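Local coordinates for uncharacterized protein (Pyrococcus abyssi, PDB 5IFF) that probably acts as a restriction DNA glycosylase that removes adenine from double-stranded DNA, and is bound here as a tetramer to nonspecific DNA, at residues A[62-65]-A[69-72]; A[102-107]-A[127-132]; A[114-117]-A[122-125]; A[154-159]-A[203-208]. The protein carries 2 engineered substitutions. All coordinates share one frame; numbering follows the deposited sequence.

Contact 1 of 4, residues A[62-65]-A[69-72]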
loop_
_atom_site.group_PDB
_atom_site.type_symbol
_atom_site.label_atom_id
_atom_site.label_comp_id
_atom_site.label_asym_id
_atom_site.label_seq_id
_atom_site.Cartn_x
_atom_site.Cartn_y
_atom_site.Cartn_z
ATOM N N TYR A 62 -5.301 -19.231 12.275
ATOM C CA TYR A 62 -4.790 -20.585 12.611
ATOM C C TYR A 62 -3.843 -21.102 11.492
ATOM O O TYR A 62 -3.251 -22.164 11.609
ATOM C CB TYR A 62 -5.959 -21.560 12.857
ATOM C CG TYR A 62 -7.019 -21.597 11.758
ATOM C CD1 TYR A 62 -6.763 -22.226 10.549
ATOM C CD2 TYR A 62 -8.272 -20.990 11.940
ATOM C CE1 TYR A 62 -7.723 -22.262 9.501
ATOM C CE2 TYR A 62 -9.250 -21.010 10.916
ATOM C CZ TYR A 62 -8.968 -21.664 9.704
ATOM O OH TYR A 62 -9.873 -21.699 8.677
ATOM N N ALA A 63 -3.684 -20.333 10.411
ATOM C CA ALA A 63 -2.802 -20.743 9.325
ATOM C C ALA A 63 -2.167 -19.516 8.700
ATOM O O ALA A 63 -2.697 -18.393 8.826
ATOM C CB ALA A 63 -3.567 -21.565 8.281
ATOM N N ARG A 64 -0.990 -19.709 8.123
ATOM C CA ARG A 64 -0.292 -18.661 7.371
ATOM C C ARG A 64 0.485 -19.324 6.231
ATOM O O ARG A 64 1.203 -20.300 6.454
ATOM C CB ARG A 64 0.656 -17.842 8.266
ATOM C CG ARG A 64 1.433 -16.803 7.456
ATOM C CD ARG A 64 2.115 -15.735 8.274
ATOM N NE ARG A 64 3.283 -16.238 8.975
ATOM C CZ ARG A 64 4.203 -15.466 9.532
ATOM N NH1 ARG A 64 4.097 -14.144 9.475
ATOM N NH2 ARG A 64 5.229 -16.026 10.157
ATOM N N ASP A 65 0.312 -18.804 5.017
ATOM C CA ASP A 65 0.974 -19.335 3.818
ATOM C C ASP A 65 0.562 -20.778 3.611
ATOM O O ASP A 65 1.371 -21.587 3.210
ATOM C CB ASP A 65 2.511 -19.231 3.928
ATOM C CG ASP A 65 3.000 -17.812 4.283
ATOM O OD1 ASP A 65 2.408 -16.840 3.779
ATOM O OD2 ASP A 65 3.976 -17.665 5.064
ATOM N N ASP A 69 1.014 -23.766 11.324
ATOM C CA ASP A 69 1.918 -23.577 12.471
ATOM C C ASP A 69 2.026 -22.066 12.793
ATOM O O ASP A 69 3.093 -21.455 12.666
ATOM C CB ASP A 69 3.297 -24.176 12.189
ATOM C CG ASP A 69 4.241 -24.074 13.387
ATOM O OD1 ASP A 69 3.750 -24.036 14.541
ATOM O OD2 ASP A 69 5.479 -24.039 13.164
ATOM N N TYR A 70 0.902 -21.479 13.143
ATOM C CA TYR A 70 0.816 -20.011 13.233
ATOM C C TYR A 70 -0.255 -19.619 14.191
ATOM O O TYR A 70 -1.384 -20.101 14.069
ATOM C CB TYR A 70 0.501 -19.422 11.855
ATOM C CG TYR A 70 0.397 -17.882 11.810
ATOM C CD1 TYR A 70 1.531 -17.078 12.010
ATOM C CD2 TYR A 70 -0.824 -17.250 11.512
ATOM C CE1 TYR A 70 1.450 -15.676 11.937
ATOM C CE2 TYR A 70 -0.914 -15.851 11.408
ATOM C CZ TYR A 70 0.211 -15.070 11.657
ATOM O OH TYR A 70 0.115 -13.688 11.567
ATOM N N GLU A 71 0.089 -18.772 15.161
ATOM C CA GLU A 71 -0.839 -18.298 16.193
ATOM C C GLU A 71 -1.650 -19.437 16.837
ATOM O O GLU A 71 -1.084 -20.252 17.546
ATOM C CB GLU A 71 -1.748 -17.228 15.608
ATOM C CG GLU A 71 -0.928 -16.015 15.148
ATOM C CD GLU A 71 -1.774 -14.802 14.776
ATOM O OE1 GLU A 71 -2.944 -14.930 14.344
ATOM O OE2 GLU A 71 -1.220 -13.706 14.883
ATOM N N LEU A 72 -2.962 -19.483 16.616
ATOM C CA LEU A 72 -3.750 -20.477 17.311
ATOM C C LEU A 72 -3.265 -21.920 16.973
ATOM O O LEU A 72 -3.277 -22.755 17.848
ATOM C CB LEU A 72 -5.253 -20.342 16.963
ATOM C CG LEU A 72 -6.167 -21.337 17.720
ATOM C CD1 LEU A 72 -6.171 -21.187 19.283
ATOM C CD2 LEU A 72 -7.614 -21.221 17.207
#

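Contact 2 of 4, residues A[102-107]-A[127-132]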
loop_
_atom_site.group_PDB
_atom_site.type_symbol
_atom_site.label_atom_id
_atom_site.label_comp_id
_atom_site.label_asym_id
_atom_site.label_seq_id
_atom_site.Cartn_x
_atom_site.Cartn_y
_atom_site.Cartn_z
ATOM N N SER A 102 -24.915 -24.947 11.575
ATOM C CA SER A 102 -25.303 -23.584 11.227
ATOM C C SER A 102 -24.204 -22.638 11.703
ATOM O O SER A 102 -23.544 -22.916 12.702
ATOM C CB SER A 102 -26.641 -23.229 11.865
ATOM O OG SER A 102 -26.940 -21.889 11.579
ATOM N N TYR A 103 -24.001 -21.540 10.984
ATOM C CA TYR A 103 -22.803 -20.723 11.161
ATOM C C TYR A 103 -23.132 -19.255 11.215
ATOM O O TYR A 103 -24.159 -18.830 10.675
ATOM C CB TYR A 103 -21.813 -20.984 10.012
ATOM C CG TYR A 103 -21.542 -22.471 9.868
ATOM C CD1 TYR A 103 -20.618 -23.105 10.686
ATOM C CD2 TYR A 103 -22.240 -23.240 8.940
ATOM C CE1 TYR A 103 -20.395 -24.515 10.585
ATOM C CE2 TYR A 103 -22.010 -24.598 8.810
ATOM C CZ TYR A 103 -21.078 -25.228 9.638
ATOM O OH TYR A 103 -20.854 -26.588 9.553
ATOM N N LEU A 104 -22.227 -18.476 11.800
ATOM C CA LEU A 104 -22.419 -17.036 11.837
ATOM C C LEU A 104 -22.574 -16.464 10.420
ATOM O O LEU A 104 -23.490 -15.681 10.160
ATOM C CB LEU A 104 -21.265 -16.367 12.555
ATOM C CG LEU A 104 -21.643 -14.894 12.794
ATOM C CD1 LEU A 104 -22.735 -14.755 13.857
ATOM C CD2 LEU A 104 -20.436 -14.088 13.080
ATOM N N GLU A 105 -21.712 -16.888 9.489
ATOM C CA GLU A 105 -21.834 -16.457 8.079
ATOM C C GLU A 105 -23.222 -16.735 7.480
ATOM O O GLU A 105 -23.684 -15.952 6.657
ATOM C CB GLU A 105 -20.739 -17.111 7.211
ATOM C CG GLU A 105 -19.378 -16.399 7.375
ATOM C CD GLU A 105 -18.307 -16.870 6.394
ATOM O OE1 GLU A 105 -18.677 -17.460 5.340
ATOM O OE2 GLU A 105 -17.101 -16.678 6.695
ATOM N N ASP A 106 -23.913 -17.792 7.919
ATOM C CA ASP A 106 -25.273 -18.056 7.432
ATOM C C ASP A 106 -26.286 -16.931 7.744
ATOM O O ASP A 106 -27.287 -16.776 7.034
ATOM C CB ASP A 106 -25.831 -19.350 7.997
ATOM C CG ASP A 106 -24.989 -20.593 7.615
ATOM O OD1 ASP A 106 -24.153 -20.520 6.689
ATOM O OD2 ASP A 106 -25.180 -21.646 8.266
ATOM N N LYS A 107 -26.027 -16.171 8.801
ATOM C CA LYS A 107 -26.932 -15.135 9.256
ATOM C C LYS A 107 -26.863 -13.947 8.333
ATOM O O LYS A 107 -27.879 -13.357 7.985
ATOM C CB LYS A 107 -26.594 -14.707 10.681
ATOM C CG LYS A 107 -27.078 -15.670 11.717
ATOM C CD LYS A 107 -26.591 -15.293 13.099
ATOM C CE LYS A 107 -27.643 -14.484 13.838
ATOM N NZ LYS A 107 -28.841 -15.305 14.202
ATOM N N VAL A 127 -27.618 -4.199 9.711
ATOM C CA VAL A 127 -27.535 -4.930 10.972
ATOM C C VAL A 127 -26.590 -6.128 10.806
ATOM O O VAL A 127 -26.864 -7.020 10.001
ATOM C CB VAL A 127 -28.934 -5.424 11.463
ATOM C CG1 VAL A 127 -28.857 -5.916 12.892
ATOM C CG2 VAL A 127 -29.996 -4.312 11.346
ATOM N N TYR A 128 -25.474 -6.090 11.529
ATOM C CA TYR A 128 -24.416 -7.104 11.454
ATOM C C TYR A 128 -24.440 -8.020 12.681
ATOM O O TYR A 128 -24.421 -7.532 13.813
ATOM C CB TYR A 128 -23.043 -6.454 11.382
ATOM C CG TYR A 128 -22.733 -5.704 10.122
ATOM C CD1 TYR A 128 -23.352 -4.480 9.839
ATOM C CD2 TYR A 128 -21.797 -6.194 9.221
ATOM C CE1 TYR A 128 -23.059 -3.790 8.676
ATOM C CE2 TYR A 128 -21.497 -5.505 8.061
ATOM C CZ TYR A 128 -22.130 -4.301 7.800
ATOM O OH TYR A 128 -21.822 -3.622 6.649
ATOM N N PRO A 129 -24.444 -9.347 12.466
ATOM C CA PRO A 129 -24.480 -10.254 13.618
ATOM C C PRO A 129 -23.087 -10.385 14.245
ATOM O O PRO A 129 -22.080 -10.454 13.522
ATOM C CB PRO A 129 -24.944 -11.581 12.998
ATOM C CG PRO A 129 -24.241 -11.572 11.662
ATOM C CD PRO A 129 -24.252 -10.083 11.208
ATOM N N VAL A 130 -23.034 -10.405 15.573
ATOM C CA VAL A 130 -21.803 -10.611 16.308
ATOM C C VAL A 130 -21.972 -11.760 17.307
ATOM O O VAL A 130 -22.947 -11.795 18.049
ATOM C CB VAL A 130 -21.415 -9.326 17.043
ATOM C CG1 VAL A 130 -20.199 -9.518 17.924
ATOM C CG2 VAL A 130 -21.165 -8.189 16.021
ATOM N N ALA A 131 -21.046 -12.718 17.302
ATOM C CA ALA A 131 -21.085 -13.778 18.326
ATOM C C ALA A 131 -20.037 -13.441 19.360
ATOM O O ALA A 131 -18.909 -13.086 19.008
ATOM C CB ALA A 131 -20.811 -15.177 17.710
ATOM N N LYS A 132 -20.356 -13.585 20.641
ATOM C CA LYS A 132 -19.369 -13.187 21.639
ATOM C C LYS A 132 -19.463 -14.076 22.903
ATOM O O LYS A 132 -20.551 -14.432 23.324
ATOM C CB LYS A 132 -19.564 -11.691 21.975
ATOM C CG LYS A 132 -18.600 -11.100 22.982
ATOM C CD LYS A 132 -18.983 -9.625 23.336
ATOM C CE LYS A 132 -18.548 -9.274 24.754
ATOM N NZ LYS A 132 -18.554 -7.814 25.130
#

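Contact 3 of 4, residues A[114-117]-A[122-125]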
loop_
_atom_site.group_PDB
_atom_site.type_symbol
_atom_site.label_atom_id
_atom_site.label_comp_id
_atom_site.label_asym_id
_atom_site.label_seq_id
_atom_site.Cartn_x
_atom_site.Cartn_y
_atom_site.Cartn_z
ATOM N N THR A 114 -36.833 1.914 8.986
ATOM C CA THR A 114 -37.343 2.540 10.191
ATOM C C THR A 114 -38.402 3.548 9.792
ATOM O O THR A 114 -38.764 3.662 8.619
ATOM C CB THR A 114 -36.242 3.252 10.972
ATOM O OG1 THR A 114 -36.028 4.544 10.391
ATOM C CG2 THR A 114 -34.940 2.457 10.899
ATOM N N ASN A 115 -38.888 4.307 10.758
ATOM C CA ASN A 115 -39.831 5.342 10.434
ATOM C C ASN A 115 -39.252 6.724 10.659
ATOM O O ASN A 115 -39.970 7.715 10.610
ATOM C CB ASN A 115 -41.102 5.157 11.242
ATOM C CG ASN A 115 -42.122 4.340 10.508
ATOM O OD1 ASN A 115 -42.448 4.630 9.357
ATOM N ND2 ASN A 115 -42.623 3.301 11.158
ATOM N N GLU A 116 -37.950 6.780 10.912
ATOM C CA GLU A 116 -37.289 8.054 11.127
ATOM C C GLU A 116 -36.921 8.644 9.785
ATOM O O GLU A 116 -36.661 7.917 8.820
ATOM C CB GLU A 116 -36.035 7.905 11.990
ATOM C CG GLU A 116 -36.150 6.902 13.120
ATOM C CD GLU A 116 -34.790 6.480 13.661
ATOM O OE1 GLU A 116 -34.649 5.308 14.066
ATOM O OE2 GLU A 116 -33.861 7.317 13.676
ATOM N N GLU A 117 -36.929 9.971 9.731
ATOM C CA GLU A 117 -36.371 10.708 8.615
ATOM C C GLU A 117 -35.370 11.697 9.200
ATOM O O GLU A 117 -35.604 12.247 10.268
ATOM C CB GLU A 117 -37.472 11.416 7.802
ATOM C CG GLU A 117 -38.491 10.431 7.195
ATOM C CD GLU A 117 -39.382 11.041 6.106
ATOM O OE1 GLU A 117 -39.552 12.281 6.105
ATOM O OE2 GLU A 117 -39.906 10.263 5.257
ATOM N N ASN A 122 -34.957 9.288 4.302
ATOM C CA ASN A 122 -35.357 8.079 5.014
ATOM C C ASN A 122 -34.163 7.407 5.679
ATOM O O ASN A 122 -33.102 7.297 5.074
ATOM C CB ASN A 122 -36.036 7.091 4.076
ATOM C CG ASN A 122 -37.438 7.508 3.725
ATOM O OD1 ASN A 122 -38.078 8.242 4.472
ATOM N ND2 ASN A 122 -37.929 7.033 2.595
ATOM N N ILE A 123 -34.364 6.937 6.908
ATOM C CA ILE A 123 -33.314 6.291 7.677
ATOM C C ILE A 123 -33.532 4.782 7.620
ATOM O O ILE A 123 -34.648 4.303 7.874
ATOM C CB ILE A 123 -33.290 6.806 9.161
ATOM C CG1 ILE A 123 -32.858 8.277 9.223
ATOM C CG2 ILE A 123 -32.371 5.956 10.043
ATOM C CD1 ILE A 123 -31.477 8.546 8.592
ATOM N N TYR A 124 -32.483 4.057 7.251
ATOM C CA TYR A 124 -32.469 2.590 7.309
ATOM C C TYR A 124 -31.407 2.183 8.314
ATOM O O TYR A 124 -30.601 3.009 8.735
ATOM C CB TYR A 124 -32.176 1.957 5.944
ATOM C CG TYR A 124 -33.290 2.188 4.946
ATOM C CD1 TYR A 124 -34.279 1.237 4.745
ATOM C CD2 TYR A 124 -33.374 3.391 4.233
ATOM C CE1 TYR A 124 -35.314 1.464 3.842
ATOM C CE2 TYR A 124 -34.397 3.627 3.335
ATOM C CZ TYR A 124 -35.364 2.660 3.142
ATOM O OH TYR A 124 -36.389 2.879 2.247
ATOM N N GLU A 125 -31.414 0.917 8.718
ATOM C CA GLU A 125 -30.365 0.419 9.596
ATOM C C GLU A 125 -29.768 -0.857 9.001
ATOM O O GLU A 125 -30.510 -1.778 8.676
ATOM C CB GLU A 125 -30.926 0.179 11.005
ATOM C CG GLU A 125 -31.035 1.438 11.857
ATOM C CD GLU A 125 -31.740 1.228 13.224
ATOM O OE1 GLU A 125 -32.485 0.237 13.400
ATOM O OE2 GLU A 125 -31.545 2.073 14.127
#

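Contact 4 of 4, residues A[154-159]-A[203-208]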
loop_
_atom_site.group_PDB
_atom_site.type_symbol
_atom_site.label_atom_id
_atom_site.label_comp_id
_atom_site.label_asym_id
_atom_site.label_seq_id
_atom_site.Cartn_x
_atom_site.Cartn_y
_atom_site.Cartn_z
ATOM N N TYR A 154 -19.648 -13.069 2.679
ATOM C CA TYR A 154 -19.203 -12.469 3.923
ATOM C C TYR A 154 -17.932 -13.176 4.386
ATOM O O TYR A 154 -17.725 -14.360 4.111
ATOM C CB TYR A 154 -20.288 -12.561 5.000
ATOM C CG TYR A 154 -21.677 -12.220 4.514
ATOM C CD1 TYR A 154 -22.060 -10.894 4.316
ATOM C CD2 TYR A 154 -22.613 -13.223 4.248
ATOM C CE1 TYR A 154 -23.339 -10.568 3.874
ATOM C CE2 TYR A 154 -23.902 -12.903 3.799
ATOM C CZ TYR A 154 -24.257 -11.571 3.617
ATOM O OH TYR A 154 -25.525 -11.239 3.174
ATOM N N GLN A 155 -17.059 -12.440 5.051
ATOM C CA GLN A 155 -15.882 -13.048 5.623
ATOM C C GLN A 155 -16.087 -13.034 7.139
ATOM O O GLN A 155 -16.459 -12.000 7.680
ATOM C CB GLN A 155 -14.642 -12.267 5.229
ATOM C CG GLN A 155 -13.416 -13.082 4.976
ATOM C CD GLN A 155 -12.376 -12.279 4.227
ATOM O OE1 GLN A 155 -12.016 -11.171 4.635
ATOM N NE2 GLN A 155 -11.905 -12.821 3.109
ATOM N N SER A 156 -15.849 -14.142 7.828
ATOM C CA SER A 156 -15.962 -14.092 9.289
ATOM C C SER A 156 -14.589 -13.886 9.891
ATOM O O SER A 156 -13.617 -14.462 9.411
ATOM C CB SER A 156 -16.607 -15.376 9.845
ATOM O OG SER A 156 -15.964 -16.483 9.216
ATOM N N MET A 157 -14.486 -13.090 10.965
ATOM C CA MET A 157 -13.181 -12.911 11.606
ATOM C C MET A 157 -13.313 -13.199 13.085
ATOM O O MET A 157 -14.293 -12.811 13.690
ATOM C CB MET A 157 -12.648 -11.482 11.404
ATOM C CG MET A 157 -12.357 -11.144 9.874
ATOM S SD MET A 157 -11.040 -9.937 9.680
ATOM C CE MET A 157 -11.778 -8.526 10.495
ATOM N N VAL A 158 -12.330 -13.885 13.664
ATOM C CA VAL A 158 -12.377 -14.196 15.076
ATOM C C VAL A 158 -11.354 -13.328 15.816
ATOM O O VAL A 158 -10.229 -13.134 15.320
ATOM C CB VAL A 158 -12.093 -15.704 15.339
ATOM C CG1 VAL A 158 -12.006 -15.985 16.899
ATOM C CG2 VAL A 158 -13.191 -16.564 14.687
ATOM N N TYR A 159 -11.743 -12.810 16.981
ATOM C CA TYR A 159 -10.926 -11.891 17.765
ATOM C C TYR A 159 -10.864 -12.463 19.150
ATOM O O TYR A 159 -11.869 -13.028 19.638
ATOM C CB TYR A 159 -11.544 -10.482 17.894
ATOM C CG TYR A 159 -11.414 -9.624 16.666
ATOM C CD1 TYR A 159 -12.246 -9.832 15.576
ATOM C CD2 TYR A 159 -10.477 -8.592 16.607
ATOM C CE1 TYR A 159 -12.129 -9.047 14.435
ATOM C CE2 TYR A 159 -10.359 -7.803 15.486
ATOM C CZ TYR A 159 -11.192 -8.033 14.408
ATOM O OH TYR A 159 -11.075 -7.273 13.296
ATOM N N GLU A 203 -18.687 -22.866 7.613
ATOM C CA GLU A 203 -18.420 -24.280 7.354
ATOM C C GLU A 203 -16.966 -24.464 6.939
ATOM O O GLU A 203 -16.318 -25.423 7.301
ATOM C CB GLU A 203 -19.352 -24.841 6.264
ATOM C CG GLU A 203 -19.181 -26.350 6.084
ATOM C CD GLU A 203 -20.266 -26.991 5.231
ATOM O OE1 GLU A 203 -21.155 -26.280 4.743
ATOM O OE2 GLU A 203 -20.222 -28.224 5.062
ATOM N N THR A 204 -16.441 -23.536 6.159
ATOM C CA THR A 204 -15.064 -23.654 5.709
ATOM C C THR A 204 -14.087 -23.600 6.877
ATOM O O THR A 204 -13.127 -24.394 6.956
ATOM C CB THR A 204 -14.721 -22.546 4.695
ATOM O OG1 THR A 204 -15.531 -22.733 3.526
ATOM C CG2 THR A 204 -13.259 -22.663 4.272
ATOM N N HIS A 205 -14.337 -22.672 7.804
ATOM C CA HIS A 205 -13.467 -22.599 8.980
ATOM C C HIS A 205 -13.564 -23.876 9.795
ATOM O O HIS A 205 -12.544 -24.373 10.246
ATOM C CB HIS A 205 -13.817 -21.396 9.873
ATOM C CG HIS A 205 -13.301 -20.079 9.362
ATOM N ND1 HIS A 205 -12.020 -19.928 8.859
ATOM C CD2 HIS A 205 -13.902 -18.873 9.241
ATOM C CE1 HIS A 205 -11.865 -18.664 8.457
ATOM N NE2 HIS A 205 -12.990 -18.010 8.686
ATOM N N LYS A 206 -14.780 -24.380 9.986
ATOM C CA LYS A 206 -14.958 -25.642 10.748
ATOM C C LYS A 206 -14.166 -26.795 10.097
ATOM O O LYS A 206 -13.468 -27.583 10.782
ATOM C CB LYS A 206 -16.457 -26.017 10.826
ATOM C CG LYS A 206 -16.675 -27.368 11.560
ATOM C CD LYS A 206 -18.160 -27.760 11.721
ATOM C CE LYS A 206 -18.580 -28.748 10.698
ATOM N NZ LYS A 206 -20.020 -29.262 10.892
ATOM N N ASN A 207 -14.301 -26.912 8.776
ATOM C CA ASN A 207 -13.608 -27.963 8.055
ATOM C C ASN A 207 -12.124 -27.837 8.268
ATOM O O ASN A 207 -11.442 -28.850 8.473
ATOM C CB ASN A 207 -13.937 -27.907 6.546
ATOM C CG ASN A 207 -15.376 -28.315 6.260
ATOM O OD1 ASN A 207 -16.035 -28.978 7.077
ATOM N ND2 ASN A 207 -15.861 -27.952 5.096
ATOM N N ASP A 208 -11.631 -26.592 8.247
ATOM C CA ASP A 208 -10.204 -26.367 8.467
ATOM C C ASP A 208 -9.794 -26.824 9.851
ATOM O O ASP A 208 -8.757 -27.471 9.998
ATOM C CB ASP A 208 -9.798 -24.905 8.319
ATOM C CG ASP A 208 -9.790 -24.425 6.884
ATOM O OD1 ASP A 208 -9.789 -25.273 5.949
ATOM O OD2 ASP A 208 -9.724 -23.182 6.717
HETATM O O HOH W 1 -13.626 -15.846 6.709
#

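Contact 1 of 4, residues A[62-65]-A[69-72]
The Y70 ring lies between two aliphatic chains: R64 covers one face and E71 the other. On the first face CB of R64 makes a CH-pi contact, 3.7 Å from the ring centroid and 20° off the ring normal, while on the second CG of E71 lies 3.6 Å above the plane, over the middle of the ring. The carbonyl O of A63 approaches Y70 CD2 obliquely, at 3.5 Å. These residues belong to the loop that links strand 54-59 to helix 72-81, with E71 as the N-cap residue. R64 leaves the backbone with CG anti to N (chi1 177°), then bends at chi3, so that Y70 CE1 lies over one face of its guanidinium, offset toward that group's rim; NE is 3.5 Å from Y70 CE1, and the two planes are only 19° apart. Tyrosine suits this place because its flat body packs against both methylene chains while its hydroxyl bonds to E2 and K24. Were this ring replaced by an alanine, R64 CB and E71 CG would probably face a gap, with the guanidinium free to swing and E2 and K24 without the hydroxyl they share. R64 also packs on D65 of the second subunit, and its guanidinium stands close to that of R64 of the same subunit, a pair of like charges. Where the helix begins, L72 turns toward the other segment, and its CB rests 4.3 Å from Y62 CB.

Contact 2 of 4, residues A[102-107]-A[127-132]
L104 and P129 make the apolar heart of this contact, a short, weakly bonded helix set against a long strand. CD1 of L104 lies 4.0 Å from P129 CB and, further along the strand, 4.3 Å from A131 CB. P129 and A131, two residues apart, both turn toward the helix, whereas V130 between them turns away. L104 extends its branched end over the strand, its CG lying beside the carbonyl carbon (chi1 -170°), and a leucine fits because the same methyl can touch a proline ring and an alanine methyl, both small enough to admit it. K107 adds the aliphatic part of a charged chain: its CB is 4.0 Å from P129 CG, and CD and CE pass along the ring before NZ reaches a salt bridge with E116 of the third subunit. Within the two segments, the side-chain hydrogen bonding lies in 102-107. The backbone N of Y103 gives a hydrogen bond of 3.0 Å to D106 OD2, entering from well above the carboxylate plane, and K107 N bonds to L104 O at 2.9 Å. No hydrogen bond links the two segments. The strand meanwhile pairs antiparallel with a strand of the third subunit, so its backbone is used in the interface while P129 and A131 receive the helix. This is short-helix packing on the strongly curved antiparallel sheet, the half-pipe fold by which R.PabI is known.

Contact 3 of 4, residues A[114-117]-A[122-125]
I123 and T114 bury more surface here than any other residues of the two segments, and they meet through the carbonyl of I123. The setting is a beta hairpin, strand 116-118 against the beginning of strand 121-134, with a corner at N115 where the chain arriving from strand 110-114 changes direction. T114 OG1 donates to I123 O at 2.9 Å, coming from above the carbonyl plane, 46° out of it, and T114 N adds a weak bond of 3.4 Å to the same oxygen. The hydroxyl also works inward: E116 N donates to T114 OG1 at 3.0 Å, closing an ST turn round the corner. Both roles depend on the first torsion (chi1 82°), which sets OG1 between the backbone N and the carbonyl carbon, while CG2 extends to the carboxylate of E125. A valine in place of T114 would probably leave E116 N without its acceptor and I123 O with just the weak bond from this residue, so the corner could lose its shape. The hairpin is closed by I123 N, which donates to E116 O at 3.1 Å, and the E117-N122 pair beyond is non-hydrogen-bonded. The branched I123 chain suits a buried strand position: its CB packs on CB of E116, and it also packs on A131 of the third subunit. Besides K107 for E116, that subunit supplies R110 as countercharge for E125, next to a carboxylate pair whose E116 OE1 and E125 OE2 stand 4.5 Å apart.

Contact 4 of 4, residues A[154-159]-A[203-208]
H205 reaches from its helix to S156 on the strand, and the H205-S156 pair makes nearly all of the contact. CB points toward the strand; chi1 (-78°) then puts CG anti to the carbonyl carbon, and chi2 (-44°) turns the CD2-NE2 edge to S156. CD2 comes within 3.2 Å of S156 OG, which lies at the ring edge in the plane of the imidazole. NE2, at the tip, is hydrogen-bonded to a water at 3.0 Å, and this water donates to S156 O, also at 3.0 Å; it thus spans the gap between ring and strand backbone. On the other side of the ring, ND1 bonds to Y62 OH, and F198 meets the imidazole edge-to-face. Both nitrogens are engaged, which probably fixes the rotation of the ring. Serine fits opposite because its small side chain lets the imidazole come close, and its hydroxyl is held by E105 OE2. D208, one turn further along the helix, bonds to the same Y62 hydroxyl through OD2. V158, two residues beyond S156, binds adenine in another structure of this protein, and the DNA passes about 7 Å from the nearest atom. Polar groups linked through a water beside a base-binding residue are consistent with the wall of a glycosylase active-site pocket.

Overall arrangement
Contacts 2 and 4 lie on the curved sheet where helices cover it; contact 2 is buried, contacts 1 and 4 are partly buried, and contact 3 is a surface hairpin whose centre lies about 33 Å from the centre of the chain. Their chemistry follows their place: contact 2 is apolar, contact 4 polar and water-linked, contact 1 aromatic and aliphatic, and contact 3 mainly backbone and hydroxyl bonding. Contact 4 joins its neighbours, since Y62 of contact 1 bonds to H205 and D208, and E105 of contact 2 to S156. Contacts 2 and 3 share strand 121-134 and the third subunit, R64 of contact 1 faces the second subunit, and contact 4 touches no other protein chain.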